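Local coordinates for protein L-threonine-O-3-phosphate decarboxylase (Porphyromonas gingivalis, PDB 3FKD) that probably uses pyridoxal 5'-phosphate to decarboxylate L-threonine O-3-phosphate, in the manner of its aminotransferase-like relatives, at residues Y81-A86 with F132-N137; S90-A95 with D104-Y109. All blocks are in the same frame, centred on the assembly; numbering follows the deposited sequence.

Contact 1 of 2, residues Y81-A86 with F132-N137; sequences YQIAQA and FCWLCN
I83 and A84, on the last turns of helix 75-86, pack against the indole of W134, which rises from strand 132-136 in the interior of the mixed seven-stranded sheet of an aminotransferase class I and II fold. The contact is a helix lying over one face of that sheet, and it is buried throughout.

Apolar contact does the work. CG2 of I83 lies 4.1 Å from CH2 of W134, approaching the six-membered ring obliquely; the two side chains come from opposite sides and are offset, so that the methyl branch meets the benzo end. The first torsion of W134 (chi1 -60°) sets the indole beside the backbone N and sends that benzo end across to the helix. The backbone N of A84 sits at the rim of the same ring, near its plane, 4.3 Å from CH2 of W134, as a packing contact at the edge. F132, two residues earlier on the same side of the strand, also turns its CB toward the helix, and its ring meets F87 edge-to-face.

The polar partner of W134 lies elsewhere: NE1 of W134 hydrogen-bonds to OG of S92 on the neighbouring strand 91-96, fixing the other end of the indole. Within the helix, the turn that carries I83 and A84 is closed by Q85 N bonded to Y81 O at 2.8 Å.

Contact 2 of 2, residues S90-A95 with D104-Y109; sequences SRSLIA and DACRMY
S92 and I94 of strand 91-96 both meet C106 of helix 100-108, the first strand and the helix of a beta-alpha-beta crossover that ends in strand 112-117. In this aminotransferase class I and II fold the two strands are parallel neighbours at one margin of the seven-stranded sheet, and the helix packs across one face of it.

The strand is entered at S90, whose hydroxyl is tied to the carbonyl oxygen of F87. R91 comes next and points its CB away from the helix; its backbone N is hydrogen-bonded to the carboxylate of D131.

S92 is the point of closest backbone approach, its CA lying 7.3 Å from CA of C106. Its CB turns toward the helix, and SG of C106 comes down onto the end of the short side chain, 3.4 Å from OG and 3.5 Å from CB of S92. The sulfur thus touches both atoms of the serine side chain. OG is already held by the indole NH of W134 on the neighbouring strand 132-136, and the sulfur packs against it.

L93 points to the opposite face of the sheet, where C114 and Y116 of strand 112-117 are among its neighbours. I94 again directs its side chain toward the helix. Its CG1 branch lies beside the backbone N, and CD1 is anti to CA (chi2 175°), an extended chain whose terminal methyl reaches to 4.0 Å from SG of C106. The same sulfur therefore bridges two residues of the strand, and W134 and V113 also pack against C106.

On the helix, the turn that holds C106 is spanned by the backbone bond from M108 N to D104 O, 2.9 Å long.

Overall arrangement
Both contacts are buried in one layered core, their centres about 7 Å apart; contact 1 is centred about 13 Å from the centre of the chain and contact 2 about 17 Å, nearer the margin of the sheet. Contact 1 rests helix 75-86 on strand 132-136, and contact 2 rests helix 100-108 on strand 91-96; the strands are parallel neighbours, joined by backbone hydrogen bonds such as F132 O to L93 N at 2.9 Å. Their chemistry differs: an aromatic ring reaches an aliphatic chain in contact 1, whereas one cysteine sulfur packs on a serine and an isoleucine in contact 2. NE2 of Q85 hydrogen-bonds to OH of Y109 of the second subunit.

Contact 1 of 2, residues Y81-A86 with F132-N137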
# COMPACT_ATOMS: atom_id res chain seq x y z
N TYR A 81 2.76 -5.66 -9.66
CA TYR A 81 2.00 -6.75 -9.10
C TYR A 81 0.51 -6.73 -9.53
O TYR A 81 -0.07 -7.77 -9.86
CB TYR A 81 2.12 -6.63 -7.60
CG TYR A 81 3.41 -7.19 -7.08
CD1 TYR A 81 3.54 -8.55 -6.77
CD2 TYR A 81 4.52 -6.38 -6.92
CE1 TYR A 81 4.73 -9.07 -6.30
CE2 TYR A 81 5.70 -6.89 -6.42
CZ TYR A 81 5.79 -8.24 -6.12
OH TYR A 81 6.97 -8.73 -5.64
N GLN A 82 -0.12 -5.55 -9.50
CA GLN A 82 -1.50 -5.53 -9.93
C GLN A 82 -1.65 -5.90 -11.42
O GLN A 82 -2.68 -6.44 -11.82
CB GLN A 82 -2.17 -4.19 -9.64
CG GLN A 82 -3.62 -4.36 -9.14
CD GLN A 82 -4.45 -3.10 -9.26
OE1 GLN A 82 -4.11 -2.05 -8.71
NE2 GLN A 82 -5.55 -3.19 -9.99
N ILE A 83 -0.63 -5.57 -12.22
CA ILE A 83 -0.63 -5.87 -13.66
C ILE A 83 -0.41 -7.37 -13.90
O ILE A 83 -1.16 -8.01 -14.65
CB ILE A 83 0.48 -5.06 -14.40
CG1 ILE A 83 0.15 -3.55 -14.44
CG2 ILE A 83 0.72 -5.60 -15.80
CD1 ILE A 83 1.22 -2.75 -15.18
N ALA A 84 0.62 -7.92 -13.27
CA ALA A 84 0.88 -9.36 -13.20
C ALA A 84 -0.37 -10.11 -12.82
O ALA A 84 -0.74 -11.06 -13.51
CB ALA A 84 1.97 -9.65 -12.21
N GLN A 85 -1.02 -9.68 -11.73
CA GLN A 85 -2.28 -10.28 -11.25
C GLN A 85 -3.36 -10.35 -12.32
O GLN A 85 -3.91 -11.46 -12.61
CB GLN A 85 -2.80 -9.59 -9.99
CG GLN A 85 -3.78 -10.43 -9.18
CD GLN A 85 -4.41 -9.69 -7.99
OE1 GLN A 85 -4.13 -8.52 -7.75
NE2 GLN A 85 -5.26 -10.39 -7.25
N ALA A 86 -3.68 -9.20 -12.90
CA ALA A 86 -4.73 -9.11 -13.92
C ALA A 86 -4.49 -10.09 -15.10
O ALA A 86 -5.41 -10.36 -15.86
CB ALA A 86 -4.87 -7.69 -14.42
N PHE A 132 3.55 -10.21 -22.72
CA PHE A 132 4.10 -9.02 -22.12
C PHE A 132 5.59 -8.99 -22.28
O PHE A 132 6.26 -10.02 -22.25
CB PHE A 132 3.74 -8.96 -20.64
CG PHE A 132 2.27 -8.81 -20.40
CD1 PHE A 132 1.67 -7.57 -20.47
CD2 PHE A 132 1.49 -9.93 -20.14
CE1 PHE A 132 0.32 -7.44 -20.26
CE2 PHE A 132 0.14 -9.81 -19.94
CZ PHE A 132 -0.45 -8.57 -19.99
N CYS A 133 6.08 -7.76 -22.46
CA CYS A 133 7.48 -7.46 -22.42
C CYS A 133 7.72 -6.30 -21.45
O CYS A 133 7.09 -5.25 -21.56
CB CYS A 133 7.98 -7.10 -23.82
SG CYS A 133 9.71 -6.69 -23.85
N TRP A 134 8.65 -6.50 -20.53
CA TRP A 134 8.88 -5.58 -19.42
C TRP A 134 10.20 -4.80 -19.56
O TRP A 134 11.30 -5.34 -19.42
CB TRP A 134 8.84 -6.36 -18.10
CG TRP A 134 7.51 -7.09 -17.81
CD1 TRP A 134 6.97 -8.16 -18.50
CD2 TRP A 134 6.59 -6.83 -16.73
NE1 TRP A 134 5.77 -8.55 -17.93
CE2 TRP A 134 5.54 -7.78 -16.83
CE3 TRP A 134 6.58 -5.91 -15.67
CZ2 TRP A 134 4.47 -7.81 -15.94
CZ3 TRP A 134 5.51 -5.93 -14.78
CH2 TRP A 134 4.47 -6.89 -14.93
N LEU A 135 10.10 -3.51 -19.84
CA LEU A 135 11.29 -2.69 -20.02
C LEU A 135 11.33 -1.53 -19.06
O LEU A 135 10.32 -1.14 -18.46
CB LEU A 135 11.37 -2.18 -21.45
CG LEU A 135 11.30 -3.37 -22.41
CD1 LEU A 135 10.94 -2.93 -23.80
CD2 LEU A 135 12.61 -4.16 -22.36
N CYS A 136 12.51 -0.98 -18.89
CA CYS A 136 12.63 0.20 -18.06
C CYS A 136 13.69 1.03 -18.74
O CYS A 136 14.77 0.55 -19.06
CB CYS A 136 12.98 -0.18 -16.62
SG CYS A 136 13.40 1.17 -15.53
N ASN A 137 13.36 2.28 -18.97
CA ASN A 137 14.19 3.12 -19.79
C ASN A 137 14.29 4.52 -19.18
O ASN A 137 13.28 5.21 -19.08
CB ASN A 137 13.60 3.16 -21.21
CG ASN A 137 14.42 3.98 -22.16
OD1 ASN A 137 15.62 3.88 -22.14
ND2 ASN A 137 13.79 4.81 -22.96

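Contact 2 of 2, residues S90-A95 with D104-Y109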
# COMPACT_ATOMS: atom_id res chain seq x y z
N SER A 90 -0.20 -15.25 -18.12
CA SER A 90 0.58 -14.74 -19.24
C SER A 90 2.05 -15.19 -19.37
O SER A 90 2.64 -15.74 -18.44
CB SER A 90 0.43 -13.21 -19.34
OG SER A 90 -0.94 -12.84 -19.55
N ARG A 91 2.58 -14.99 -20.58
CA ARG A 91 3.99 -15.21 -20.87
C ARG A 91 4.69 -13.87 -20.96
O ARG A 91 4.28 -12.98 -21.71
CB ARG A 91 4.15 -16.01 -22.17
CG ARG A 91 3.49 -17.39 -22.03
CD ARG A 91 3.43 -18.21 -23.30
NE ARG A 91 2.82 -19.50 -22.96
CZ ARG A 91 2.43 -20.43 -23.84
NH1 ARG A 91 2.61 -20.24 -25.15
NH2 ARG A 91 1.88 -21.55 -23.39
N SER A 92 5.74 -13.74 -20.16
CA SER A 92 6.47 -12.49 -20.05
C SER A 92 7.94 -12.63 -20.43
O SER A 92 8.64 -13.53 -19.95
CB SER A 92 6.34 -11.92 -18.63
OG SER A 92 5.04 -11.45 -18.44
N LEU A 93 8.36 -11.73 -21.31
CA LEU A 93 9.74 -11.50 -21.69
C LEU A 93 10.29 -10.39 -20.81
O LEU A 93 9.78 -9.27 -20.83
CB LEU A 93 9.83 -11.07 -23.17
CG LEU A 93 11.21 -10.97 -23.87
CD1 LEU A 93 11.99 -12.28 -23.73
CD2 LEU A 93 11.10 -10.58 -25.33
N ILE A 94 11.31 -10.69 -20.02
CA ILE A 94 11.91 -9.68 -19.17
C ILE A 94 13.42 -9.47 -19.50
O ILE A 94 14.20 -10.40 -19.48
CB ILE A 94 11.75 -10.09 -17.70
CG1 ILE A 94 10.26 -10.30 -17.34
CG2 ILE A 94 12.40 -9.09 -16.81
CD1 ILE A 94 10.02 -10.83 -15.93
N ALA A 95 13.81 -8.25 -19.83
CA ALA A 95 15.23 -7.96 -20.00
C ALA A 95 15.94 -7.96 -18.65
O ALA A 95 15.39 -7.52 -17.67
CB ALA A 95 15.42 -6.64 -20.71
N ASP A 104 9.48 -10.87 -9.68
CA ASP A 104 8.75 -11.35 -8.52
C ASP A 104 7.27 -11.28 -8.80
O ASP A 104 6.56 -12.21 -8.45
CB ASP A 104 9.08 -10.54 -7.27
CG ASP A 104 10.54 -10.63 -6.89
OD1 ASP A 104 11.18 -11.67 -7.20
OD2 ASP A 104 11.05 -9.65 -6.28
N ALA A 105 6.83 -10.21 -9.45
CA ALA A 105 5.42 -10.09 -9.81
C ALA A 105 4.95 -11.21 -10.72
O ALA A 105 3.93 -11.86 -10.45
CB ALA A 105 5.11 -8.74 -10.46
N CYS A 106 5.68 -11.39 -11.81
CA CYS A 106 5.39 -12.38 -12.82
C CYS A 106 5.37 -13.79 -12.22
O CYS A 106 4.61 -14.65 -12.66
CB CYS A 106 6.43 -12.30 -13.93
SG CYS A 106 6.08 -11.07 -15.22
N ARG A 107 6.23 -14.04 -11.24
CA ARG A 107 6.31 -15.35 -10.63
C ARG A 107 5.09 -15.51 -9.72
O ARG A 107 4.34 -16.48 -9.84
CB ARG A 107 7.62 -15.54 -9.85
CG ARG A 107 7.58 -16.74 -8.87
CD ARG A 107 8.73 -16.78 -7.91
NE ARG A 107 8.70 -15.60 -7.04
CZ ARG A 107 9.59 -15.31 -6.08
NH1 ARG A 107 10.60 -16.14 -5.81
NH2 ARG A 107 9.45 -14.19 -5.36
N MSE A 108 4.88 -14.55 -8.83
CA MSE A 108 3.80 -14.68 -7.88
C MSE A 108 2.54 -15.01 -8.62
O MSE A 108 1.75 -15.84 -8.17
CB MSE A 108 3.63 -13.42 -7.05
CG MSE A 108 2.37 -13.38 -6.22
SE MSE A 108 2.33 -11.76 -5.15
CE MSE A 108 0.43 -11.71 -4.72
N TYR A 109 2.35 -14.42 -9.80
CA TYR A 109 1.14 -14.71 -10.54
C TYR A 109 1.31 -15.76 -11.66
O TYR A 109 0.51 -15.85 -12.59
CB TYR A 109 0.43 -13.42 -10.97
CG TYR A 109 -0.03 -12.68 -9.73
CD1 TYR A 109 0.75 -11.68 -9.17
CD2 TYR A 109 -1.20 -13.04 -9.08
CE1 TYR A 109 0.37 -11.03 -8.03
CE2 TYR A 109 -1.61 -12.39 -7.92
CZ TYR A 109 -0.81 -11.38 -7.40
OH TYR A 109 -1.19 -10.72 -6.26